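Local structure of flavin-dependent monooxygenase, oxygenase subunit HsaA (2RFQ) at residues R51-E56 with V66-A71; M248-Y253 with S288-A293; R321-Q326 with E374-M379. The protein catalyses the FMNH2-dependent ortho-hydroxylation of the steroid breakdown product 3-HSA to 3,4-DHSA during bacterial cholesterol catabolism, as the oxygenase component of a two-component monooxygenase. One frame throughout, in Å; residues are numbered along the deposited sequence.

Contact 1 of 3, residues R51-E56 with V66-A71; sequences RLLQPE and VLFYSA
Leu-67 meets Leu-52 through one methyl of each: CD2 of Leu-67 lies 3.7 Å from CD2 of Leu-52, and the two side chains cross at about a right angle. The CB of Leu-67 does not itself point at the loop; CG is anti to the backbone N (chi1 171°), and from there the CD2 methyl comes nearer the loop than CB does.

Phe-68, the next residue, makes contact by both face and rim. Over one face sits Leu-53, whose CD1 stands 3.7 Å from the ring centroid and 18° off the ring normal, a CH-pi contact displaced toward the CG side, where Leu-53 CD1 and Phe-68 CG are 3.6 Å apart. In the plane of the ring, Leu-52 CB approaches CD1 of Phe-68 at 4.0 Å, so two consecutive leucines meet the same ring, one over a face and the other at its edge. Arg-51 to Gln-54 form a type I beta turn, closed by Gln-54 N to Arg-51 O at 3.1 Å, and these leucines are its two central residues. The turn belongs to the link between helices 38-47 and 65-76 in the N-terminal part of an acyl-CoA dehydrogenase-like fold. Phe-49 also meets the Phe-68 ring, with the planes inclined by about 20°, and Thr-240 of helix 233-266 touches its side chain.

One helical turn after Leu-67, Ala-71 directs CB toward the loop and meets CD1 of Leu-52 at 3.8 Å, while Val-12 and Leu-16 of helix 11-25 touch Leu-52 and Ala-71 respectively.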
ATOM      1  N   ARG A  51      -4.339  -3.423 -40.028  1.00  9.41           N
ATOM      2  CA  ARG A  51      -3.341  -4.141 -40.836  1.00  8.80           C
ATOM      3  C   ARG A  51      -2.004  -4.341 -40.120  1.00  9.04           C
ATOM      4  O   ARG A  51      -1.148  -5.064 -40.623  1.00  8.03           O
ATOM      5  CB  ARG A  51      -3.085  -3.395 -42.159  1.00  9.34           C
ATOM      6  CG  ARG A  51      -4.319  -3.258 -43.006  1.00 10.57           C
ATOM      7  CD  ARG A  51      -3.905  -2.769 -44.391  1.00 12.50           C
ATOM      8  NE  ARG A  51      -4.993  -2.859 -45.360  1.00 16.27           N
ATOM      9  CZ  ARG A  51      -5.383  -3.974 -45.987  1.00 18.84           C
ATOM     10  NH1 ARG A  51      -4.798  -5.158 -45.743  1.00 18.61           N
ATOM     11  NH2 ARG A  51      -6.374  -3.902 -46.871  1.00 19.01           N
ATOM     12  N   LEU A  52      -1.821  -3.718 -38.955  1.00  8.83           N
ATOM     13  CA  LEU A  52      -0.511  -3.749 -38.301  1.00  8.49           C
ATOM     14  C   LEU A  52       0.066  -5.158 -38.097  1.00  8.56           C
ATOM     15  O   LEU A  52       1.222  -5.381 -38.447  1.00  8.60           O
ATOM     16  CB  LEU A  52      -0.514  -2.980 -36.983  1.00  8.96           C
ATOM     17  CG  LEU A  52      -0.416  -1.463 -37.141  1.00  8.04           C
ATOM     18  CD1 LEU A  52      -0.602  -0.796 -35.764  1.00  8.37           C
ATOM     19  CD2 LEU A  52       0.906  -1.038 -37.758  1.00  9.01           C
ATOM     20  N   LEU A  53      -0.718  -6.082 -37.533  1.00  7.58           N
ATOM     21  CA  LEU A  53      -0.225  -7.461 -37.339  1.00  8.43           C
ATOM     22  C   LEU A  53      -0.720  -8.441 -38.421  1.00  8.51           C
ATOM     23  O   LEU A  53      -0.553  -9.666 -38.287  1.00  8.78           O
ATOM     24  CB  LEU A  53      -0.559  -7.989 -35.939  1.00  9.06           C
ATOM     25  CG  LEU A  53       0.063  -7.180 -34.788  1.00  8.58           C
ATOM     26  CD1 LEU A  53      -0.353  -7.805 -33.475  1.00 11.98           C
ATOM     27  CD2 LEU A  53       1.589  -7.125 -34.861  1.00 11.00           C
ATOM     28  N   GLN A  54      -1.360  -7.899 -39.458  1.00  8.61           N
ATOM     29  CA  GLN A  54      -1.822  -8.716 -40.586  1.00  8.68           C
ATOM     30  C   GLN A  54      -0.639  -9.089 -41.503  1.00  8.56           C
ATOM     31  O   GLN A  54       0.284  -8.294 -41.654  1.00  8.82           O
ATOM     32  CB  GLN A  54      -2.887  -7.947 -41.363  1.00  9.17           C
ATOM     33  CG  GLN A  54      -3.509  -8.716 -42.511  1.00 10.60           C
ATOM     34  CD  GLN A  54      -4.578  -7.899 -43.211  1.00 13.12           C
ATOM     35  OE1 GLN A  54      -4.402  -6.700 -43.424  1.00 15.02           O
ATOM     36  NE2 GLN A  54      -5.683  -8.540 -43.586  1.00 12.12           N
ATOM     37  N   PRO A  55      -0.631 -10.324 -42.041  1.00  9.35           N
ATOM     38  CA  PRO A  55       0.488 -10.752 -42.920  1.00  9.26           C
ATOM     39  C   PRO A  55       0.668  -9.910 -44.179  1.00 10.46           C
ATOM     40  O   PRO A  55      -0.304  -9.353 -44.723  1.00 10.97           O
ATOM     41  CB  PRO A  55       0.145 -12.218 -43.254  1.00 10.21           C
ATOM     42  CG  PRO A  55      -0.674 -12.673 -42.039  1.00  9.56           C
ATOM     43  CD  PRO A  55      -1.544 -11.453 -41.745  1.00  8.96           C
ATOM     44  N   GLU A  56       1.923  -9.797 -44.610  1.00 10.14           N
ATOM     45  CA  GLU A  56       2.228  -9.085 -45.842  1.00 11.40           C
ATOM     46  C   GLU A  56       1.420  -9.621 -47.041  1.00 11.55           C
ATOM     47  O   GLU A  56       1.021  -8.849 -47.920  1.00 11.62           O
ATOM     48  CB  GLU A  56       3.727  -9.156 -46.107  1.00 12.57           C
ATOM     49  CG  GLU A  56       4.183  -8.366 -47.332  1.00 17.32           C
ATOM     50  CD  GLU A  56       4.084  -9.157 -48.616  1.00 23.10           C
ATOM     51  OE1 GLU A  56       4.021 -10.404 -48.559  1.00 25.14           O
ATOM     52  OE2 GLU A  56       4.085  -8.519 -49.696  1.00 28.06           O
ATOM     53  N   VAL A  66       5.845  -4.159 -30.850  1.00  7.39           N
ATOM     54  CA  VAL A  66       5.863  -2.938 -30.022  1.00  7.61           C
ATOM     55  C   VAL A  66       5.114  -1.812 -30.749  1.00  7.78           C
ATOM     56  O   VAL A  66       4.439  -1.011 -30.127  1.00  7.88           O
ATOM     57  CB  VAL A  66       7.266  -2.515 -29.575  1.00  7.49           C
ATOM     58  CG1 VAL A  66       7.209  -1.171 -28.826  1.00  8.05           C
ATOM     59  CG2 VAL A  66       7.861  -3.606 -28.662  1.00  9.31           C
ATOM     60  N   LEU A  67       5.232  -1.753 -32.065  1.00  7.29           N
ATOM     61  CA  LEU A  67       4.479  -0.744 -32.819  1.00  7.76           C
ATOM     62  C   LEU A  67       2.973  -0.952 -32.615  1.00  8.22           C
ATOM     63  O   LEU A  67       2.243   0.009 -32.366  1.00  8.45           O
ATOM     64  CB  LEU A  67       4.843  -0.812 -34.310  1.00  7.64           C
ATOM     65  CG  LEU A  67       3.959   0.050 -35.227  1.00  7.93           C
ATOM     66  CD1 LEU A  67       3.981   1.528 -34.918  1.00  8.06           C
ATOM     67  CD2 LEU A  67       4.357  -0.155 -36.684  1.00  8.35           C
ATOM     68  N   PHE A  68       2.528  -2.205 -32.685  1.00  7.91           N
ATOM     69  CA  PHE A  68       1.111  -2.516 -32.505  1.00  8.00           C
ATOM     70  C   PHE A  68       0.641  -2.074 -31.111  1.00  8.49           C
ATOM     71  O   PHE A  68      -0.390  -1.377 -30.987  1.00  7.38           O
ATOM     72  CB  PHE A  68       0.832  -4.011 -32.698  1.00  8.07           C
ATOM     73  CG  PHE A  68      -0.595  -4.381 -32.412  1.00  8.08           C
ATOM     74  CD1 PHE A  68      -1.596  -4.099 -33.340  1.00  8.58           C
ATOM     75  CD2 PHE A  68      -0.940  -5.003 -31.203  1.00 10.03           C
ATOM     76  CE1 PHE A  68      -2.934  -4.429 -33.079  1.00 10.57           C
ATOM     77  CE2 PHE A  68      -2.286  -5.307 -30.921  1.00 11.32           C
ATOM     78  CZ  PHE A  68      -3.272  -5.026 -31.859  1.00 10.66           C
ATOM     79  N   TYR A  69       1.390  -2.445 -30.058  1.00  7.68           N
ATOM     80  CA  TYR A  69       0.937  -2.084 -28.707  1.00  7.45           C
ATOM     81  C   TYR A  69       1.026  -0.578 -28.446  1.00  7.41           C
ATOM     82  O   TYR A  69       0.224  -0.033 -27.679  1.00  8.02           O
ATOM     83  CB  TYR A  69       1.652  -2.892 -27.620  1.00  7.50           C
ATOM     84  CG  TYR A  69       1.386  -4.369 -27.720  1.00  8.12           C
ATOM     85  CD1 TYR A  69       0.088  -4.880 -27.639  1.00  8.37           C
ATOM     86  CD2 TYR A  69       2.441  -5.257 -27.926  1.00  9.03           C
ATOM     87  CE1 TYR A  69      -0.158  -6.256 -27.754  1.00 10.05           C
ATOM     88  CE2 TYR A  69       2.218  -6.638 -28.029  1.00  9.51           C
ATOM     89  CZ  TYR A  69       0.926  -7.125 -27.929  1.00  8.96           C
ATOM     90  OH  TYR A  69       0.729  -8.497 -28.038  1.00  9.21           O
ATOM     91  N   SER A  70       1.973   0.087 -29.112  1.00  6.66           N
ATOM     92  CA  SER A  70       2.113   1.552 -29.030  1.00  7.72           C
ATOM     93  C   SER A  70       0.883   2.218 -29.642  1.00  7.84           C
ATOM     94  O   SER A  70       0.376   3.210 -29.104  1.00  8.92           O
ATOM     95  CB  SER A  70       3.389   1.991 -29.751  1.00  8.35           C
ATOM     96  OG  SER A  70       4.508   1.480 -29.033  1.00  9.89           O
ATOM     97  N   ALA A  71       0.390   1.647 -30.740  1.00  7.26           N
ATOM     98  CA  ALA A  71      -0.828   2.162 -31.407  1.00  7.61           C
ATOM     99  C   ALA A  71      -2.042   1.983 -30.502  1.00  6.77           C
ATOM    100  O   ALA A  71      -2.865   2.898 -30.333  1.00  7.33           O
ATOM    101  CB  ALA A  71      -1.032   1.465 -32.742  1.00  8.26           C
TER

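Contact 2 of 3, residues M248-Y253 with S288-A293; sequences MAYGAY and SDIDAA
Ile-290 carries the apolar part of this contact, its CG2 meeting Tyr-250 and its CG1-CD1 arm meeting Ala-249 and Tyr-253 of segment 248-253. CG2, anti to the backbone N, stands over one face of the Tyr-250 ring, 3.6 Å from the centroid and 22° off the normal. This CH-pi contact is displaced toward the rim and is close, with Ile-290 CG2 only 3.3 Å from Tyr-250 CE1. On the other arm, CG1 of Ile-290 lies 3.7 Å from Ala-249 CB, and its terminal CD1 continues to the Ala-249 carbonyl oxygen and, at 4.1 Å, to CB of Tyr-253.

The segments belong to long helices 233-266 and 277-309 of the C-terminal helical bundle of the acyl-CoA dehydrogenase fold. The axes of the two segments run nearly antiparallel (156°) and approach to 10.2 Å.

Polar contact across the pair goes through water. The water donates to Asp-291 OD1 at 2.7 Å and lies 2.6 Å from Tyr-250 OH, in the plane of the tyrosine ring. Asp-291 OD2 turns to other partners, a salt bridge to Arg-295 and a hydrogen bond to Gln-296 of the second subunit. Likewise, Tyr-253 OH bonds to Glu-384 of that subunit, while Arg-73 of the same chain makes a cation-pi contact with the Tyr-250 ring.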
HETATM    1  N   MSE A 248      -5.327   3.822 -21.154  1.00  6.94           N
HETATM    2  CA  MSE A 248      -6.362   4.510 -20.370  1.00  7.92           C
HETATM    3  C   MSE A 248      -5.718   5.349 -19.260  1.00  6.85           C
HETATM    4  O   MSE A 248      -6.153   6.484 -18.997  1.00  7.52           O
HETATM    5  CB  MSE A 248      -7.373   3.505 -19.799  1.00  7.22           C
HETATM    6  CG  MSE A 248      -8.271   2.935 -20.883  1.00  7.02           C
HETATM    7 SE   MSE A 248      -9.359   1.534 -19.997  1.00 13.92          SE
HETATM    8  CE  MSE A 248      -9.298   0.140 -21.406  1.00  8.40           C
ATOM      9  N   ALA A 249      -4.644   4.825 -18.662  1.00  6.49           N
ATOM     10  CA  ALA A 249      -3.965   5.527 -17.575  1.00  6.63           C
ATOM     11  C   ALA A 249      -3.267   6.778 -18.117  1.00  6.76           C
ATOM     12  O   ALA A 249      -3.304   7.854 -17.475  1.00  7.30           O
ATOM     13  CB  ALA A 249      -2.996   4.566 -16.838  1.00  6.77           C
ATOM     14  N   TYR A 250      -2.637   6.665 -19.287  1.00  6.42           N
ATOM     15  CA  TYR A 250      -2.038   7.853 -19.925  1.00  7.75           C
ATOM     16  C   TYR A 250      -3.100   8.932 -20.165  1.00  7.52           C
ATOM     17  O   TYR A 250      -2.886  10.136 -19.883  1.00  7.73           O
ATOM     18  CB  TYR A 250      -1.347   7.504 -21.245  1.00  7.29           C
ATOM     19  CG  TYR A 250       0.065   6.973 -21.085  1.00  8.33           C
ATOM     20  CD1 TYR A 250       0.290   5.618 -20.917  1.00  8.71           C
ATOM     21  CD2 TYR A 250       1.156   7.836 -21.055  1.00  9.93           C
ATOM     22  CE1 TYR A 250       1.593   5.106 -20.795  1.00  8.69           C
ATOM     23  CE2 TYR A 250       2.472   7.344 -20.907  1.00  9.12           C
ATOM     24  CZ  TYR A 250       2.661   5.962 -20.764  1.00  7.88           C
ATOM     25  OH  TYR A 250       3.932   5.447 -20.618  1.00  9.51           O
ATOM     26  N   GLY A 251      -4.259   8.500 -20.658  1.00  7.68           N
ATOM     27  CA  GLY A 251      -5.351   9.430 -20.981  1.00  7.52           C
ATOM     28  C   GLY A 251      -5.874  10.094 -19.722  1.00  7.90           C
ATOM     29  O   GLY A 251      -6.102  11.314 -19.705  1.00  8.63           O
ATOM     30  N   ALA A 252      -6.054   9.286 -18.678  1.00  7.80           N
ATOM     31  CA  ALA A 252      -6.530   9.788 -17.388  1.00  8.49           C
ATOM     32  C   ALA A 252      -5.532  10.800 -16.830  1.00  8.24           C
ATOM     33  O   ALA A 252      -5.917  11.870 -16.312  1.00  8.82           O
ATOM     34  CB  ALA A 252      -6.717   8.641 -16.414  1.00  8.39           C
ATOM     35  N   TYR A 253      -4.251  10.449 -16.903  1.00  7.66           N
ATOM     36  CA  TYR A 253      -3.187  11.353 -16.421  1.00  7.63           C
ATOM     37  C   TYR A 253      -3.217  12.707 -17.154  1.00  8.80           C
ATOM     38  O   TYR A 253      -3.239  13.781 -16.528  1.00  9.33           O
ATOM     39  CB  TYR A 253      -1.831  10.667 -16.601  1.00  7.53           C
ATOM     40  CG  TYR A 253      -0.723  11.551 -16.102  1.00  6.78           C
ATOM     41  CD1 TYR A 253      -0.412  11.600 -14.742  1.00  6.80           C
ATOM     42  CD2 TYR A 253      -0.025  12.385 -16.983  1.00  8.59           C
ATOM     43  CE1 TYR A 253       0.597  12.460 -14.276  1.00  7.19           C
ATOM     44  CE2 TYR A 253       1.010  13.247 -16.521  1.00  7.53           C
ATOM     45  CZ  TYR A 253       1.290  13.273 -15.167  1.00  7.83           C
ATOM     46  OH  TYR A 253       2.295  14.111 -14.709  1.00  9.43           O
ATOM     47  N   SER A 288       4.905   8.190 -12.653  1.00  6.76           N
ATOM     48  CA  SER A 288       6.052   7.273 -12.607  1.00  6.81           C
ATOM     49  C   SER A 288       5.607   5.836 -12.758  1.00  7.13           C
ATOM     50  O   SER A 288       6.240   5.048 -13.456  1.00  7.13           O
ATOM     51  CB  SER A 288       6.836   7.456 -11.310  1.00  6.55           C
ATOM     52  OG  SER A 288       7.932   6.542 -11.258  1.00  7.12           O
ATOM     53  N   ASP A 289       4.516   5.494 -12.099  1.00  6.80           N
ATOM     54  CA  ASP A 289       4.040   4.092 -12.120  1.00  7.15           C
ATOM     55  C   ASP A 289       3.452   3.699 -13.473  1.00  7.57           C
ATOM     56  O   ASP A 289       3.619   2.553 -13.919  1.00  7.38           O
ATOM     57  CB  ASP A 289       3.062   3.844 -10.985  1.00  7.41           C
ATOM     58  CG  ASP A 289       3.728   3.947  -9.620  1.00  8.15           C
ATOM     59  OD1 ASP A 289       4.990   3.906  -9.559  1.00  8.13           O
ATOM     60  OD2 ASP A 289       2.992   4.039  -8.611  1.00  9.21           O
ATOM     61  N   ILE A 290       2.802   4.653 -14.133  1.00  6.76           N
ATOM     62  CA  ILE A 290       2.308   4.429 -15.499  1.00  6.74           C
ATOM     63  C   ILE A 290       3.503   4.193 -16.407  1.00  6.91           C
ATOM     64  O   ILE A 290       3.512   3.235 -17.186  1.00  6.38           O
ATOM     65  CB  ILE A 290       1.444   5.616 -15.996  1.00  5.90           C
ATOM     66  CG1 ILE A 290       0.144   5.668 -15.174  1.00  6.75           C
ATOM     67  CG2 ILE A 290       1.170   5.454 -17.491  1.00  7.10           C
ATOM     68  CD1 ILE A 290      -0.558   7.039 -15.278  1.00  7.38           C
ATOM     69  N   ASP A 291       4.535   5.033 -16.281  1.00  6.67           N
ATOM     70  CA  ASP A 291       5.709   4.866 -17.123  1.00  7.35           C
ATOM     71  C   ASP A 291       6.381   3.497 -16.858  1.00  7.24           C
ATOM     72  O   ASP A 291       6.822   2.802 -17.790  1.00  7.79           O
ATOM     73  CB  ASP A 291       6.702   5.985 -16.827  1.00  7.74           C
ATOM     74  CG  ASP A 291       7.981   5.825 -17.618  1.00  8.15           C
ATOM     75  OD1 ASP A 291       7.971   6.137 -18.836  1.00 10.53           O
ATOM     76  OD2 ASP A 291       8.990   5.360 -17.043  1.00 12.23           O
ATOM     77  N   ALA A 292       6.463   3.101 -15.587  1.00  7.54           N
ATOM     78  CA  ALA A 292       7.075   1.803 -15.265  1.00  6.69           C
ATOM     79  C   ALA A 292       6.292   0.659 -15.927  1.00  7.02           C
ATOM     80  O   ALA A 292       6.878  -0.278 -16.493  1.00  7.21           O
ATOM     81  CB  ALA A 292       7.137   1.601 -13.760  1.00  8.01           C
ATOM     82  N   ALA A 293       4.964   0.746 -15.834  1.00  6.72           N
ATOM     83  CA  ALA A 293       4.077  -0.239 -16.467  1.00  6.46           C
ATOM     84  C   ALA A 293       4.396  -0.362 -17.948  1.00  7.09           C
ATOM     85  O   ALA A 293       4.599  -1.459 -18.445  1.00  7.33           O
ATOM     86  CB  ALA A 293       2.622   0.155 -16.271  1.00  6.76           C
TER
HETATM   87  O   HOH W   1       5.890   7.148 -20.202  1.00 13.90           O

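Contact 3 of 3, residues R321-Q326 with E374-M379; sequences RARRDQ and ERAYVM
Ala-376 CB sits squarely over the guanidinium of Arg-323, 3.8 Å above its plane, and also meets the Arg-323 carbonyl oxygen at 3.6 Å. Arg-375 CD approaches NH2 of Arg-323 at the rim of the group, and Met-379, a selenomethionine, brings CE to within 3.8 Å of Arg-323 CB. Farther along, the edge of the Tyr-377 ring meets Arg-324 O in plane, CE1 of Tyr-377 lying 3.5 Å from that oxygen.

Bends at chi2 and chi3 fold Arg-323 across the alanine. Its NH1 donates to a lone pair of Gln-326 OE1 at 2.9 Å, in the guanidinium plane; NH1 also bonds to the carbonyl of Ala-370, and NE to that of Met-393, which fixes the plane's rotation. An alanine here would probably leave Gln-326 OE1 without this donor and open a gap over Ala-376. The like charges of Arg-323 NH2 and Arg-375 NE are 4.3 Å apart, and the two guanidinium planes are 84° apart; the salt bridge from Arg-375 to Asp-391 probably eases the repulsion.

The axes of segments 321-326 and 374-379, on helices 316-344 and 373-384, cross at 143° and approach to 8.4 Å, the first also packed against Pro-238 of helix 233-266 and Leu-297 of helix 277-309.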
ATOM      1  N   ARG A 321       8.712 -13.846 -16.987  1.00  6.82           N
ATOM      2  CA  ARG A 321       8.858 -12.420 -16.636  1.00  6.98           C
ATOM      3  C   ARG A 321       7.800 -11.555 -17.332  1.00  6.30           C
ATOM      4  O   ARG A 321       7.267 -10.607 -16.738  1.00  6.38           O
ATOM      5  CB  ARG A 321      10.260 -11.874 -16.961  1.00  8.28           C
ATOM      6  CG  ARG A 321      11.280 -12.312 -15.929  1.00 11.57           C
ATOM      7  CD  ARG A 321      12.590 -11.565 -16.093  1.00 14.55           C
ATOM      8  NE  ARG A 321      13.337 -12.082 -17.225  1.00 16.53           N
ATOM      9  CZ  ARG A 321      13.645 -11.418 -18.326  1.00 19.16           C
ATOM     10  NH1 ARG A 321      13.273 -10.145 -18.485  1.00 23.21           N
ATOM     11  NH2 ARG A 321      14.356 -12.037 -19.269  1.00 18.37           N
ATOM     12  N   ALA A 322       7.504 -11.885 -18.587  1.00  6.49           N
ATOM     13  CA  ALA A 322       6.514 -11.155 -19.362  1.00  6.17           C
ATOM     14  C   ALA A 322       5.167 -11.200 -18.665  1.00  6.25           C
ATOM     15  O   ALA A 322       4.541 -10.176 -18.450  1.00  6.79           O
ATOM     16  CB  ALA A 322       6.427 -11.704 -20.798  1.00  6.79           C
ATOM     17  N   ARG A 323       4.738 -12.406 -18.275  1.00  5.87           N
ATOM     18  CA  ARG A 323       3.457 -12.530 -17.561  1.00  6.28           C
ATOM     19  C   ARG A 323       3.442 -11.794 -16.214  1.00  6.06           C
ATOM     20  O   ARG A 323       2.472 -11.102 -15.876  1.00  6.74           O
ATOM     21  CB  ARG A 323       3.096 -13.999 -17.407  1.00  5.48           C
ATOM     22  CG  ARG A 323       2.479 -14.579 -18.677  1.00  5.90           C
ATOM     23  CD  ARG A 323       1.019 -14.146 -18.792  1.00  5.52           C
ATOM     24  NE  ARG A 323       0.182 -14.894 -17.826  1.00  5.42           N
ATOM     25  CZ  ARG A 323      -0.906 -14.416 -17.222  1.00  6.05           C
ATOM     26  NH1 ARG A 323      -1.331 -13.158 -17.440  1.00  5.75           N
ATOM     27  NH2 ARG A 323      -1.583 -15.217 -16.404  1.00  6.26           N
ATOM     28  N   ARG A 324       4.534 -11.948 -15.464  1.00  5.73           N
ATOM     29  CA  ARG A 324       4.707 -11.245 -14.179  1.00  5.40           C
ATOM     30  C   ARG A 324       4.485  -9.741 -14.331  1.00  5.50           C
ATOM     31  O   ARG A 324       3.700  -9.147 -13.613  1.00  6.71           O
ATOM     32  CB  ARG A 324       6.109 -11.522 -13.629  1.00  5.70           C
ATOM     33  CG  ARG A 324       6.451 -10.709 -12.369  1.00  5.29           C
ATOM     34  CD  ARG A 324       7.972 -10.708 -12.080  1.00  6.49           C
ATOM     35  NE  ARG A 324       8.658  -9.865 -13.045  1.00  7.11           N
ATOM     36  CZ  ARG A 324       9.976  -9.847 -13.246  1.00  7.85           C
ATOM     37  NH1 ARG A 324      10.808 -10.647 -12.543  1.00  7.54           N
ATOM     38  NH2 ARG A 324      10.479  -9.000 -14.142  1.00  7.71           N
ATOM     39  N   ASP A 325       5.188  -9.130 -15.283  1.00  5.31           N
ATOM     40  CA  ASP A 325       5.152  -7.683 -15.444  1.00  6.13           C
ATOM     41  C   ASP A 325       3.883  -7.205 -16.116  1.00  6.76           C
ATOM     42  O   ASP A 325       3.486  -6.049 -15.944  1.00  6.86           O
ATOM     43  CB  ASP A 325       6.380  -7.239 -16.248  1.00  6.55           C
ATOM     44  CG  ASP A 325       7.702  -7.450 -15.483  1.00  7.42           C
ATOM     45  OD1 ASP A 325       7.684  -7.559 -14.228  1.00  7.10           O
ATOM     46  OD2 ASP A 325       8.746  -7.501 -16.160  1.00  7.94           O
ATOM     47  N   GLN A 326       3.270  -8.073 -16.916  1.00  6.14           N
ATOM     48  CA  GLN A 326       2.069  -7.729 -17.663  1.00  6.15           C
ATOM     49  C   GLN A 326       0.853  -7.587 -16.736  1.00  6.32           C
ATOM     50  O   GLN A 326       0.151  -6.558 -16.747  1.00  6.55           O
ATOM     51  CB  GLN A 326       1.815  -8.728 -18.802  1.00  5.20           C
ATOM     52  CG  GLN A 326       0.404  -8.613 -19.389  1.00  5.70           C
ATOM     53  CD  GLN A 326      -0.522  -9.625 -18.775  1.00  8.07           C
ATOM     54  OE1 GLN A 326      -0.125 -10.772 -18.545  1.00  7.99           O
ATOM     55  NE2 GLN A 326      -1.777  -9.217 -18.507  1.00  7.69           N
ATOM     56  N   GLU A 374      -2.449 -12.820  -9.302  1.00  7.46           N
ATOM     57  CA  GLU A 374      -1.887 -13.959  -8.561  1.00  7.77           C
ATOM     58  C   GLU A 374      -1.624 -15.174  -9.446  1.00  7.87           C
ATOM     59  O   GLU A 374      -0.669 -15.912  -9.231  1.00  8.05           O
ATOM     60  CB  GLU A 374      -2.752 -14.327  -7.366  1.00  8.46           C
ATOM     61  CG  GLU A 374      -2.717 -13.247  -6.317  1.00 10.90           C
ATOM     62  CD  GLU A 374      -3.865 -12.252  -6.431  1.00 13.77           C
ATOM     63  OE1 GLU A 374      -4.665 -12.278  -7.411  1.00 11.56           O
ATOM     64  OE2 GLU A 374      -3.941 -11.423  -5.496  1.00 16.94           O
ATOM     65  N   ARG A 375      -2.432 -15.363 -10.480  1.00  7.33           N
ATOM     66  CA  ARG A 375      -2.201 -16.479 -11.370  1.00  7.56           C
ATOM     67  C   ARG A 375      -0.779 -16.365 -11.959  1.00  7.31           C
ATOM     68  O   ARG A 375      -0.006 -17.332 -11.922  1.00  8.50           O
ATOM     69  CB  ARG A 375      -3.240 -16.469 -12.494  1.00  7.60           C
ATOM     70  CG  ARG A 375      -2.991 -17.546 -13.518  1.00  8.27           C
ATOM     71  CD  ARG A 375      -4.127 -17.600 -14.536  1.00  7.83           C
ATOM     72  NE  ARG A 375      -3.943 -18.719 -15.466  1.00 11.29           N
ATOM     73  CZ  ARG A 375      -4.851 -19.120 -16.361  1.00 13.38           C
ATOM     74  NH1 ARG A 375      -6.036 -18.516 -16.449  1.00 12.45           N
ATOM     75  NH2 ARG A 375      -4.577 -20.146 -17.170  1.00 13.10           N
ATOM     76  N   ALA A 376      -0.446 -15.184 -12.486  1.00  6.33           N
ATOM     77  CA  ALA A 376       0.878 -14.988 -13.092  1.00  6.39           C
ATOM     78  C   ALA A 376       1.981 -14.995 -12.034  1.00  6.05           C
ATOM     79  O   ALA A 376       3.070 -15.541 -12.274  1.00  6.57           O
ATOM     80  CB  ALA A 376       0.924 -13.698 -13.923  1.00  7.28           C
ATOM     81  N   TYR A 377       1.704 -14.371 -10.879  1.00  6.27           N
ATOM     82  CA  TYR A 377       2.727 -14.245  -9.824  1.00  6.14           C
ATOM     83  C   TYR A 377       3.102 -15.598  -9.244  1.00  6.01           C
ATOM     84  O   TYR A 377       4.295 -15.900  -9.069  1.00  6.48           O
ATOM     85  CB  TYR A 377       2.256 -13.337  -8.687  1.00  6.65           C
ATOM     86  CG  TYR A 377       2.047 -11.885  -9.043  1.00  5.53           C
ATOM     87  CD1 TYR A 377       2.687 -11.296 -10.144  1.00  7.69           C
ATOM     88  CD2 TYR A 377       1.229 -11.096  -8.250  1.00  7.79           C
ATOM     89  CE1 TYR A 377       2.490  -9.923 -10.465  1.00  6.83           C
ATOM     90  CE2 TYR A 377       1.035  -9.720  -8.536  1.00  8.32           C
ATOM     91  CZ  TYR A 377       1.655  -9.153  -9.653  1.00  7.59           C
ATOM     92  OH  TYR A 377       1.462  -7.811  -9.969  1.00  7.66           O
ATOM     93  N   VAL A 378       2.091 -16.420  -8.977  1.00  6.60           N
ATOM     94  CA  VAL A 378       2.357 -17.758  -8.440  1.00  6.53           C
ATOM     95  C   VAL A 378       3.172 -18.548  -9.454  1.00  6.99           C
ATOM     96  O   VAL A 378       4.150 -19.210  -9.088  1.00  6.70           O
ATOM     97  CB  VAL A 378       1.044 -18.473  -8.061  1.00  7.37           C
ATOM     98  CG1 VAL A 378       1.276 -19.953  -7.759  1.00  8.62           C
ATOM     99  CG2 VAL A 378       0.411 -17.759  -6.858  1.00  7.31           C
HETATM  100  N   MSE A 379       2.791 -18.464 -10.721  1.00  6.84           N
HETATM  101  CA  MSE A 379       3.515 -19.200 -11.763  1.00  8.08           C
HETATM  102  C   MSE A 379       4.979 -18.754 -11.846  1.00  6.97           C
HETATM  103  O   MSE A 379       5.895 -19.578 -11.935  1.00  7.64           O
HETATM  104  CB  MSE A 379       2.852 -18.988 -13.123  1.00  7.55           C
HETATM  105  CG  MSE A 379       3.558 -19.770 -14.195  1.00  7.79           C
HETATM  106 SE   MSE A 379       2.730 -19.483 -15.934  1.00 16.46          SE
HETATM  107  CE  MSE A 379       2.902 -17.552 -16.016  1.00  8.15           C
TER

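How the contacts relate
From the N terminus, contact 1 closes first, a short loop with nine residues between 51-56 and 66-71 that folds back on the start of helix 65-76. Contact 2 follows, spanning 34 residues to join helices 233-266 and 277-309, and contact 3 spans 47 to join helices 316-344 and 373-384. The three are in series, with neither nesting nor crossing. Contact 1 belongs to the N-terminal helical region, contact 2 to the C-terminal bundle, and contact 3 ties that bundle to the last helix. Contacts 2 and 3 come within about 5 Å at their nearest atoms without touching, and both reach the second subunit: Ser-288 of one chain bonds to Asp-325 of the other.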